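Local coordinates for protein type I polyketide synthase PikAII (Streptomyces venezuelae, PDB 3QP9) that probably epimerises the alpha-substituent of a polyketide beta-ketoacyl intermediate rather than reducing its ketone, as the C2-type ketoreductase region of a modular synthase, at residues L48-V54 / L71-A76; D354-L358 / A410-A414; L366-V370 / A414-G418. One frame throughout, in Å; residues are numbered along the deposited sequence.

How the interactions relate
Interaction 1 lies near one end of the molecule, its centre about 32 Å from that of interaction 2 and about 33 Å from that of interaction 3, and joins strand 51-57 to helix 65-73. Interactions 2 and 3 are neighbours, with centres about 9 Å apart: they share A414, and both use helix 413-426. The chemistry follows the place. Interaction 3, buried, is almost wholly aliphatic. Interaction 2, partly exposed, is mostly backbone against small residues at the entry to the same helix. Interaction 1 combines the two styles, having leucines, alanine and tryptophan inside and, on its more exposed side, a glycine turn with one backbone bond.

Interaction 1. Residues L48-V54 / L71-A76; sequences LSGRWLV and LSGAGA
L48 is the hub of this contact. Its CD2 methyl reaches the far segment at several points, lying 3.7 Å from CD2 of L71 and 3.9 Å from CB of both A74 and A76. The two leucine side chains cross at a slant, and the small methyls of the alanines let the backbone of 71-76 come close to the leucine. Beside this cluster W52 presents CD1 of its indole to A76 CB at 3.7 Å, the methyl approaching obliquely. The tightest carbon pair is farther along the strand. With chi2 at 166°, L71 stretches CD1 out until it meets V54 CG2 at 3.5 Å, a little under normal van der Waals distance. A branched valine and a long leucine thus fill the space between strand and helix, and L212 of helix 202-212 also packs on L48, W52 and L71.

The other side is more polar and faces solvent. Helix 65-73 ends in a Schellman motif: A76 N bonds back to L71 O and G75 N to S72 O. G75 takes the positive phi (98°) that a residue without a beta carbon tolerates easily. The turn leaves the carbonyl of A74 facing L48, whose N-H donates to it at 3.3 Å with an N-H...O angle of 155°. The carbonyl oxygens of L48 and G75 are pressed together without a bond. S49 CA adds a C-H...O contact to G75 O, while its CB points away; S49 and G75 are both exposed, as suits a serine and a glycine.

Helix 65-73 therefore packs on the strand it follows and turns back beside that strand's start to enter strand 77-83, the layout of a beta-alpha-beta unit in a Rossmann-like fold.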
loop_
_atom_site.group_PDB
_atom_site.type_symbol
_atom_site.label_atom_id
_atom_site.label_comp_id
_atom_site.label_asym_id
_atom_site.label_seq_id
_atom_site.Cartn_x
_atom_site.Cartn_y
_atom_site.Cartn_z
ATOM N N LEU A 48 7.707 -28.545 -8.959
ATOM C CA LEU A 48 8.624 -28.056 -7.935
ATOM C C LEU A 48 9.644 -29.114 -7.592
ATOM O O LEU A 48 9.295 -30.295 -7.626
ATOM C CB LEU A 48 7.800 -27.752 -6.680
ATOM C CG LEU A 48 7.918 -26.417 -5.951
ATOM C CD1 LEU A 48 8.014 -25.267 -6.910
ATOM C CD2 LEU A 48 6.804 -26.258 -4.880
ATOM N N SER A 49 10.890 -28.707 -7.278
ATOM C CA SER A 49 11.897 -29.629 -6.770
ATOM C C SER A 49 12.813 -29.004 -5.736
ATOM O O SER A 49 12.847 -27.771 -5.554
ATOM C CB SER A 49 12.748 -30.215 -7.916
ATOM O OG SER A 49 13.298 -29.191 -8.741
ATOM N N GLY A 50 13.566 -29.868 -5.060
ATOM C CA GLY A 50 14.588 -29.457 -4.101
ATOM C C GLY A 50 14.088 -28.996 -2.745
ATOM O O GLY A 50 12.907 -29.146 -2.407
ATOM N N ARG A 51 14.984 -28.378 -1.984
ATOM C CA ARG A 51 14.679 -27.984 -0.627
ATOM C C ARG A 51 13.987 -26.613 -0.667
ATOM O O ARG A 51 14.575 -25.654 -1.225
ATOM C CB ARG A 51 15.962 -27.910 0.218
ATOM C CG ARG A 51 15.765 -27.493 1.695
ATOM C CD ARG A 51 15.376 -28.623 2.633
ATOM N NE ARG A 51 16.047 -29.888 2.300
ATOM C CZ ARG A 51 17.010 -30.486 3.010
ATOM N NH1 ARG A 51 17.475 -29.971 4.148
ATOM N NH2 ARG A 51 17.507 -31.638 2.573
ATOM N N TRP A 52 12.787 -26.540 -0.045
ATOM C CA TRP A 52 12.061 -25.274 0.210
ATOM C C TRP A 52 12.040 -24.980 1.714
ATOM O O TRP A 52 11.595 -25.812 2.526
ATOM C CB TRP A 52 10.630 -25.284 -0.400
ATOM C CG TRP A 52 10.674 -24.889 -1.875
ATOM C CD1 TRP A 52 11.093 -25.686 -2.913
ATOM C CD2 TRP A 52 10.384 -23.589 -2.468
ATOM N NE1 TRP A 52 11.042 -24.984 -4.097
ATOM C CE2 TRP A 52 10.636 -23.693 -3.842
ATOM C CE3 TRP A 52 9.900 -22.372 -1.966
ATOM C CZ2 TRP A 52 10.435 -22.623 -4.731
ATOM C CZ3 TRP A 52 9.746 -21.282 -2.851
ATOM C CH2 TRP A 52 10.006 -21.434 -4.213
ATOM N N LEU A 53 12.515 -23.824 2.126
ATOM C CA LEU A 53 12.356 -23.472 3.520
ATOM C C LEU A 53 11.025 -22.758 3.666
ATOM O O LEU A 53 10.728 -21.823 2.888
ATOM C CB LEU A 53 13.475 -22.532 3.991
ATOM C CG LEU A 53 14.915 -23.032 3.868
ATOM C CD1 LEU A 53 15.826 -22.069 4.555
ATOM C CD2 LEU A 53 15.109 -24.481 4.403
ATOM N N VAL A 54 10.241 -23.182 4.636
ATOM C CA VAL A 54 8.979 -22.526 4.917
ATOM C C VAL A 54 9.104 -21.839 6.237
ATOM O O VAL A 54 9.292 -22.477 7.253
ATOM C CB VAL A 54 7.784 -23.486 4.837
ATOM C CG1 VAL A 54 6.418 -22.757 5.110
ATOM C CG2 VAL A 54 7.833 -24.191 3.500
ATOM N N LEU A 71 3.355 -28.333 -1.047
ATOM C CA LEU A 71 4.697 -28.262 -1.605
ATOM C C LEU A 71 5.253 -29.692 -1.854
ATOM O O LEU A 71 5.820 -29.985 -2.924
ATOM C CB LEU A 71 5.636 -27.522 -0.649
ATOM C CG LEU A 71 5.420 -26.033 -0.326
ATOM C CD1 LEU A 71 6.221 -25.672 0.822
ATOM C CD2 LEU A 71 5.907 -25.235 -1.451
ATOM N N SER A 72 5.095 -30.558 -0.851
ATOM C CA SER A 72 5.500 -31.958 -0.976
ATOM C C SER A 72 4.794 -32.555 -2.176
ATOM O O SER A 72 5.456 -33.062 -3.099
ATOM C CB SER A 72 5.167 -32.755 0.314
ATOM O OG SER A 72 6.024 -32.400 1.403
ATOM N N GLY A 73 3.446 -32.457 -2.183
ATOM C CA GLY A 73 2.630 -32.998 -3.250
ATOM C C GLY A 73 3.033 -32.386 -4.560
ATOM O O GLY A 73 2.988 -33.060 -5.564
ATOM N N ALA A 74 3.465 -31.114 -4.552
ATOM C CA ALA A 74 4.026 -30.484 -5.763
ATOM C C ALA A 74 5.412 -30.995 -6.167
ATOM O O ALA A 74 5.900 -30.679 -7.253
ATOM C CB ALA A 74 4.043 -28.954 -5.629
ATOM N N GLY A 75 6.047 -31.766 -5.285
ATOM C CA GLY A 75 7.338 -32.387 -5.594
ATOM C C GLY A 75 8.548 -31.653 -5.059
ATOM O O GLY A 75 9.651 -31.909 -5.516
ATOM N N ALA A 76 8.343 -30.756 -4.090
ATOM C CA ALA A 76 9.436 -30.111 -3.347
ATOM C C ALA A 76 9.802 -31.007 -2.166
ATOM O O ALA A 76 9.048 -31.899 -1.846
ATOM C CB ALA A 76 9.001 -28.769 -2.819
#

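Interaction 2. Residues D354-L358 / A410-A414; sequences DSEPL and AGQGA
L358 and G413 meet where the loop 354-358 passes over the beginning of helix 413-426. With chi1 at -66°, which sets CG beside the backbone N, L358 turns its CD2 methyl onto CA of G413 at 3.9 Å. CD2 lies too close to where a beta carbon of residue 413 would project for one to be accommodated, so glycine suits this first turn of the helix. The L358 side chain also touches M178 and A182 of helix 170-185. The G413 N-H is buried without a partner.

G411 is the other close neighbour. Its positive phi lets the chain turn before the helix, and its CA lies 4.3 Å from P357 N, while the proline CB points away. In the short-chain dehydrogenase/reductase fold, to which ketoreductase domains belong, the helix in this position carries the active-site tyrosine, and both loops here follow parallel strands, 343-348 and 396-402. E185 of helix 170-185 ties the two loops together, one carboxylate oxygen accepting from G411 N and the other from L358 N.

S355 holds OG between its backbone N and carbonyl carbon (chi1 54°). The hydroxyl lies near G411 O without a hydrogen bond, and the modelled fit there is doubtful, since S355 CB sits too close to the same oxygen. Q412 is the N-cap residue, yet its side chain leaves the helix end and folds back, NE2 making a weak bond of 3.3 Å to A410 O; its CG passes 4.3 Å from S355 CB. E356 points away from this contact, its extended chain lying against T361 and A365.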
loop_
_atom_site.group_PDB
_atom_site.type_symbol
_atom_site.label_atom_id
_atom_site.label_comp_id
_atom_site.label_asym_id
_atom_site.label_seq_id
_atom_site.Cartn_x
_atom_site.Cartn_y
_atom_site.Cartn_z
ATOM N N ASP A 354 10.314 10.145 6.118
ATOM C CA ASP A 354 11.564 9.810 5.407
ATOM C C ASP A 354 11.727 8.332 5.164
ATOM O O ASP A 354 11.345 7.504 5.974
ATOM C CB ASP A 354 12.847 10.399 6.059
ATOM C CG ASP A 354 12.712 10.630 7.553
ATOM O OD1 ASP A 354 13.126 9.743 8.355
ATOM O OD2 ASP A 354 12.217 11.726 7.915
ATOM N N SER A 355 12.323 8.029 4.030
ATOM C CA SER A 355 12.583 6.660 3.613
ATOM C C SER A 355 14.057 6.207 3.852
ATOM O O SER A 355 14.948 7.037 4.055
ATOM C CB SER A 355 12.204 6.561 2.125
ATOM O OG SER A 355 12.900 7.572 1.365
ATOM N N GLU A 356 14.291 4.897 3.881
ATOM C CA GLU A 356 15.628 4.296 4.001
ATOM C C GLU A 356 15.638 3.029 3.131
ATOM O O GLU A 356 14.613 2.392 2.992
ATOM C CB GLU A 356 15.943 3.836 5.439
ATOM C CG GLU A 356 15.810 4.829 6.629
ATOM C CD GLU A 356 16.421 4.257 7.942
ATOM O OE1 GLU A 356 17.574 3.755 7.897
ATOM O OE2 GLU A 356 15.770 4.323 9.017
ATOM N N PRO A 357 16.810 2.609 2.598
ATOM C CA PRO A 357 16.794 1.263 1.999
ATOM C C PRO A 357 16.390 0.167 3.003
ATOM O O PRO A 357 16.626 0.305 4.213
ATOM C CB PRO A 357 18.281 1.061 1.559
ATOM C CG PRO A 357 18.738 2.502 1.219
ATOM C CD PRO A 357 18.089 3.324 2.340
ATOM N N LEU A 358 15.819 -0.935 2.523
ATOM C CA LEU A 358 15.380 -1.977 3.468
ATOM C C LEU A 358 16.542 -2.538 4.294
ATOM O O LEU A 358 16.361 -2.777 5.490
ATOM C CB LEU A 358 14.583 -3.111 2.813
ATOM C CG LEU A 358 13.214 -2.675 2.229
ATOM C CD1 LEU A 358 12.651 -3.669 1.188
ATOM C CD2 LEU A 358 12.104 -2.304 3.279
ATOM N N ALA A 410 13.077 2.429 -5.177
ATOM C CA ALA A 410 14.156 2.091 -4.250
ATOM C C ALA A 410 14.196 3.157 -3.148
ATOM O O ALA A 410 14.017 4.385 -3.405
ATOM C CB ALA A 410 15.479 2.050 -5.018
ATOM N N GLY A 411 14.359 2.701 -1.921
ATOM C CA GLY A 411 14.418 3.618 -0.815
ATOM C C GLY A 411 13.073 3.913 -0.214
ATOM O O GLY A 411 13.000 4.540 0.813
ATOM N N GLN A 412 12.000 3.405 -0.797
ATOM C CA GLN A 412 10.668 3.789 -0.293
ATOM C C GLN A 412 9.916 2.715 0.453
ATOM O O GLN A 412 8.677 2.774 0.562
ATOM C CB GLN A 412 9.850 4.395 -1.432
ATOM C CG GLN A 412 10.341 5.837 -1.720
ATOM C CD GLN A 412 10.229 6.176 -3.184
ATOM O OE1 GLN A 412 9.568 7.136 -3.578
ATOM N NE2 GLN A 412 10.901 5.377 -4.010
ATOM N N GLY A 413 10.661 1.724 0.960
ATOM C CA GLY A 413 10.082 0.492 1.514
ATOM C C GLY A 413 8.985 0.743 2.570
ATOM O O GLY A 413 7.895 0.224 2.516
ATOM N N ALA A 414 9.377 1.464 3.603
ATOM C CA ALA A 414 8.494 1.843 4.690
ATOM C C ALA A 414 7.332 2.694 4.206
ATOM O O ALA A 414 6.214 2.539 4.660
ATOM C CB ALA A 414 9.341 2.672 5.730
#

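Interaction 3. Residues L366-V370 / A414-G418; sequences LARVV and AYAAG
V369 and A414 make the closest apolar contact between helices 363-386 and 413-426. CG1 and CG2 of the valine lie 3.6 and 3.8 Å from A414 CB, so its two branches straddle the alanine methyl. L366 and V370 add the flank: L366 sets CG anti to the backbone N (chi1 166°), which carries CD1 over to A414 CA at 3.7 Å and A417 CB at 4.0 Å. V370 CG2 reaches the same A417 methyl at 4.1 Å. Long and branched residues on one helix thus meet short ones on the other.

Backbone packing is the second kind. G418 has no side chain, and its CA comes to 4.1 Å from V370 CA, a spacing that a beta carbon there would make tight. The third kind is carbon against carbonyl: V369 CG1 rests 3.4 Å from A414 O, an oxygen that already accepts from G418 N within its own helix, so the methyl covers a satisfied acceptor.

The short axes pass 8.3 Å apart at -45°, close to the crossing expected when ridges of residues four apart, such as L366 and V370, lie in grooves of the partner. M178 of helix 170-185 and L136 of helix 130-144 touch L366, and M174 touches V370 and A417, consistent with the four-helix arrangement of short-chain dehydrogenase/reductase dimers, here apparently within one chain.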
loop_
_atom_site.group_PDB
_atom_site.type_symbol
_atom_site.label_atom_id
_atom_site.label_comp_id
_atom_site.label_asym_id
_atom_site.label_seq_id
_atom_site.Cartn_x
_atom_site.Cartn_y
_atom_site.Cartn_z
ATOM N N LEU A 366 10.405 1.016 10.547
ATOM C CA LEU A 366 9.327 0.650 9.621
ATOM C C LEU A 366 7.970 0.941 10.281
ATOM O O LEU A 366 7.120 1.603 9.674
ATOM C CB LEU A 366 9.409 -0.835 9.202
ATOM C CG LEU A 366 8.198 -1.462 8.506
ATOM C CD1 LEU A 366 8.106 -0.854 7.125
ATOM C CD2 LEU A 366 8.257 -3.009 8.381
ATOM N N ALA A 367 7.815 0.428 11.515
ATOM C CA ALA A 367 6.607 0.542 12.327
ATOM C C ALA A 367 6.179 1.980 12.554
ATOM O O ALA A 367 4.986 2.324 12.411
ATOM C CB ALA A 367 6.800 -0.147 13.647
ATOM N N ARG A 368 7.163 2.822 12.849
ATOM C CA ARG A 368 6.939 4.277 12.956
ATOM C C ARG A 368 6.428 4.890 11.669
ATOM O O ARG A 368 5.637 5.836 11.714
ATOM C CB ARG A 368 8.223 5.033 13.398
ATOM C CG ARG A 368 8.278 5.446 14.858
ATOM C CD ARG A 368 9.700 6.103 15.264
ATOM N NE ARG A 368 10.440 5.077 15.977
ATOM C CZ ARG A 368 11.585 4.498 15.613
ATOM N NH1 ARG A 368 12.051 3.526 16.374
ATOM N NH2 ARG A 368 12.288 4.870 14.548
ATOM N N VAL A 369 6.902 4.420 10.515
ATOM C CA VAL A 369 6.528 5.077 9.278
ATOM C C VAL A 369 5.116 4.609 8.959
ATOM O O VAL A 369 4.302 5.401 8.453
ATOM C CB VAL A 369 7.527 4.795 8.097
ATOM C CG1 VAL A 369 6.901 5.160 6.737
ATOM C CG2 VAL A 369 8.911 5.494 8.278
ATOM N N VAL A 370 4.806 3.341 9.271
ATOM C CA VAL A 370 3.440 2.822 9.060
ATOM C C VAL A 370 2.434 3.639 9.912
ATOM O O VAL A 370 1.315 4.009 9.483
ATOM C CB VAL A 370 3.386 1.304 9.390
ATOM C CG1 VAL A 370 1.888 0.796 9.489
ATOM C CG2 VAL A 370 4.288 0.481 8.371
ATOM N N ALA A 414 9.377 1.464 3.603
ATOM C CA ALA A 414 8.494 1.843 4.690
ATOM C C ALA A 414 7.332 2.694 4.206
ATOM O O ALA A 414 6.214 2.539 4.660
ATOM C CB ALA A 414 9.341 2.672 5.730
ATOM N N TYR A 415 7.631 3.681 3.365
ATOM C CA TYR A 415 6.585 4.596 2.799
ATOM C C TYR A 415 5.539 3.783 2.034
ATOM O O TYR A 415 4.356 3.956 2.241
ATOM C CB TYR A 415 7.325 5.609 1.925
ATOM C CG TYR A 415 6.525 6.689 1.305
ATOM C CD1 TYR A 415 5.323 7.149 1.865
ATOM C CD2 TYR A 415 6.981 7.271 0.124
ATOM C CE1 TYR A 415 4.591 8.199 1.224
ATOM C CE2 TYR A 415 6.288 8.271 -0.500
ATOM C CZ TYR A 415 5.110 8.750 0.044
ATOM O OH TYR A 415 4.497 9.787 -0.664
ATOM N N ALA A 416 5.980 2.792 1.240
ATOM C CA ALA A 416 5.094 1.882 0.522
ATOM C C ALA A 416 4.249 0.946 1.406
ATOM O O ALA A 416 3.040 0.766 1.176
ATOM C CB ALA A 416 5.917 1.057 -0.493
ATOM N N ALA A 417 4.862 0.348 2.427
ATOM C CA ALA A 417 4.085 -0.388 3.417
ATOM C C ALA A 417 2.892 0.420 3.967
ATOM O O ALA A 417 1.756 -0.068 3.969
ATOM C CB ALA A 417 5.037 -0.893 4.609
ATOM N N GLY A 418 3.156 1.647 4.468
ATOM C CA GLY A 418 2.107 2.402 5.183
ATOM C C GLY A 418 0.999 2.846 4.216
ATOM O O GLY A 418 -0.161 2.808 4.517
#